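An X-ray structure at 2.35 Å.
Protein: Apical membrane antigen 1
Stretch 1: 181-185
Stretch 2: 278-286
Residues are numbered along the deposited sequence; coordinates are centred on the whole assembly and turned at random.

Stretch 1, residues 181-185: GLTWA
Stretch 2 278-286: AQKNWNDFW

Loops that lack regular secondary structure can still pack specifically when a few side chains satisfy the backbone polar groups of their partner, and this contact in apical membrane antigen 1 is a compact example. Neither stretch forms helix or strand; the closest CA atoms across the two stretches are those of Thr183 and Trp282, 6.1 Å apart, and about 370 Å² is buried in all.

Trp184 covers the most surface. Its backbone is extended (phi/psi -111/136), its CA-to-CB bond points toward the second stretch, and chi1 of -79° (m) with chi2 of 94° brings the NE1 and CZ2 side of the indole up to the Asn281–Asp284 type I turn. Trp184 NE1 donates to Asn281 O at 2.7 Å, almost linearly at 174°. The same carbonyl accepts the turn's own bond from Asp284 N (3.2 Å to Asn281 O), while Asp284 OD2 accepts from Asn281 N at 2.9 Å, bracing the turn. One face of the indole carries Lys280 (chi1 -50°, chi2 -136°, chi3 -69°, chi4 177°): its NZ stands 4.9 Å from the centroid of the Trp184 six-membered ring, 12° off the normal, a cation-pi arrangement. Phe285 CD1 meets Trp184 CZ2 edge to edge at 4.1 Å.

Gln279, extended with chi1 and chi2 both t (-160°) and chi3 of 132°, reaches Thr183 (phi/psi -61/-41, chi1 m). Gln279 OE1 accepts from Thr183 N at 3.0 Å and from Thr183 OG1 at 2.5 Å, although its position is less certain because it is modelled too close to a neighbour. A water extends this polar cluster, accepting from Trp184 N at 2.9 Å and donating to Gln279 OE1 at 3.2 Å. Thr183 also makes apolar contact, CG2 lying 3.6 Å from Trp282 CA; the CA-to-CB bond of Trp282 points away overall, yet Trp282 CB is still 3.8 Å from Thr183 CG2.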

# COMPACT_ATOMS: atom_id res chain seq x y z
N GLY A 181 7.59 28.12 -15.48
CA GLY A 181 8.02 27.59 -16.77
C GLY A 181 8.23 26.07 -16.87
O GLY A 181 8.45 25.54 -17.97
N LEU A 182 8.21 25.35 -15.75
CA LEU A 182 8.36 23.90 -15.81
C LEU A 182 7.13 23.17 -16.36
O LEU A 182 5.98 23.53 -16.06
CB LEU A 182 8.81 23.33 -14.46
CG LEU A 182 10.27 23.64 -14.06
CD1 LEU A 182 10.50 23.35 -12.59
CD2 LEU A 182 11.30 22.88 -14.89
N THR A 183 7.37 22.24 -17.28
CA THR A 183 6.28 21.47 -17.93
C THR A 183 5.45 20.67 -16.92
O THR A 183 4.22 20.56 -17.04
CB THR A 183 6.85 20.48 -18.95
OG1 THR A 183 7.55 21.19 -19.96
CG2 THR A 183 5.78 19.64 -19.57
N TRP A 184 6.13 20.07 -15.96
CA TRP A 184 5.46 19.19 -14.98
C TRP A 184 5.46 19.82 -13.60
O TRP A 184 6.49 20.22 -13.10
CB TRP A 184 6.24 17.88 -14.87
CG TRP A 184 5.97 16.93 -15.98
CD1 TRP A 184 6.68 16.79 -17.14
CD2 TRP A 184 5.02 15.85 -15.96
NE1 TRP A 184 6.18 15.74 -17.88
CE2 TRP A 184 5.15 15.16 -17.18
CE3 TRP A 184 4.03 15.44 -15.05
CZ2 TRP A 184 4.35 14.06 -17.52
CZ3 TRP A 184 3.23 14.34 -15.39
CH2 TRP A 184 3.40 13.67 -16.61
N ALA A 185 4.33 19.75 -12.92
CA ALA A 185 4.30 20.05 -11.51
C ALA A 185 4.79 18.84 -10.73
O ALA A 185 4.75 17.71 -11.23
CB ALA A 185 2.89 20.44 -11.07
N ALA A 278 18.06 16.26 -18.29
CA ALA A 278 17.19 17.30 -18.80
C ALA A 278 15.76 17.13 -18.26
O ALA A 278 15.42 16.09 -17.68
CB ALA A 278 17.20 17.31 -20.33
N GLN A 279 14.96 18.17 -18.42
CA GLN A 279 13.55 18.14 -18.04
C GLN A 279 12.82 16.99 -18.73
O GLN A 279 13.03 16.73 -19.92
CB GLN A 279 12.90 19.47 -18.40
CG GLN A 279 11.62 19.78 -17.65
CD GLN A 279 10.78 20.83 -18.35
OE1 GLN A 279 9.58 20.66 -18.52
NE2 GLN A 279 11.43 21.91 -18.81
N LYS A 280 11.94 16.32 -17.99
CA LYS A 280 10.98 15.40 -18.60
C LYS A 280 10.21 16.14 -19.69
O LYS A 280 10.04 17.35 -19.64
CB LYS A 280 10.01 14.84 -17.54
CG LYS A 280 10.68 14.27 -16.29
CD LYS A 280 10.05 12.94 -15.88
CE LYS A 280 8.62 13.12 -15.37
NZ LYS A 280 7.96 11.83 -15.03
N ASN A 281 9.80 15.42 -20.73
CA ASN A 281 8.92 15.98 -21.74
C ASN A 281 7.47 15.87 -21.29
O ASN A 281 7.16 15.14 -20.34
CB ASN A 281 9.12 15.26 -23.08
CG ASN A 281 10.49 15.52 -23.67
OD1 ASN A 281 10.79 16.64 -24.10
ND2 ASN A 281 11.37 14.54 -23.58
N TRP A 282 6.58 16.57 -21.97
CA TRP A 282 5.21 16.68 -21.48
C TRP A 282 4.57 15.32 -21.43
O TRP A 282 3.50 15.16 -20.85
CB TRP A 282 4.37 17.58 -22.39
CG TRP A 282 4.14 17.00 -23.75
CD1 TRP A 282 4.99 17.08 -24.81
CD2 TRP A 282 2.98 16.28 -24.21
NE1 TRP A 282 4.44 16.43 -25.90
CE2 TRP A 282 3.21 15.95 -25.57
CE3 TRP A 282 1.82 15.81 -23.59
CZ2 TRP A 282 2.27 15.25 -26.34
CZ3 TRP A 282 0.89 15.10 -24.35
CH2 TRP A 282 1.13 14.83 -25.71
N ASN A 283 5.18 14.36 -22.10
CA ASN A 283 4.51 13.10 -22.30
C ASN A 283 5.33 11.91 -21.89
O ASN A 283 5.07 10.80 -22.32
CB ASN A 283 4.01 12.97 -23.73
CG ASN A 283 5.14 13.00 -24.76
OD1 ASN A 283 6.30 13.23 -24.43
ND2 ASN A 283 4.79 12.77 -26.01
N ASP A 284 6.26 12.13 -20.98
CA ASP A 284 6.98 11.06 -20.35
C ASP A 284 6.16 10.42 -19.22
O ASP A 284 6.47 10.56 -18.05
CB ASP A 284 8.32 11.59 -19.82
CG ASP A 284 9.30 11.93 -20.96
OD1 ASP A 284 9.07 11.47 -22.10
OD2 ASP A 284 10.31 12.60 -20.69
N PHE A 285 5.13 9.67 -19.62
CA PHE A 285 4.19 9.09 -18.68
C PHE A 285 4.79 7.94 -17.90
O PHE A 285 4.24 7.55 -16.90
CB PHE A 285 2.92 8.65 -19.40
CG PHE A 285 2.10 9.79 -19.96
CD1 PHE A 285 2.47 11.11 -19.74
CD2 PHE A 285 1.00 9.54 -20.76
CE1 PHE A 285 1.76 12.15 -20.31
CE2 PHE A 285 0.25 10.58 -21.29
CZ PHE A 285 0.64 11.89 -21.07
N TRP A 286 5.83 7.29 -18.44
CA TRP A 286 6.40 6.11 -17.80
C TRP A 286 7.89 6.32 -17.50
O TRP A 286 8.64 6.72 -18.36
CB TRP A 286 6.20 4.83 -18.66
CG TRP A 286 4.80 4.63 -19.33
CD1 TRP A 286 3.62 5.16 -18.92
CD2 TRP A 286 4.49 3.78 -20.46
NE1 TRP A 286 2.58 4.75 -19.76
CE2 TRP A 286 3.11 3.96 -20.74
CE3 TRP A 286 5.27 3.03 -21.34
CZ2 TRP A 286 2.48 3.34 -21.83
CZ3 TRP A 286 4.64 2.38 -22.42
CH2 TRP A 286 3.25 2.54 -22.64
O HOH W 1 8.98 19.62 -15.51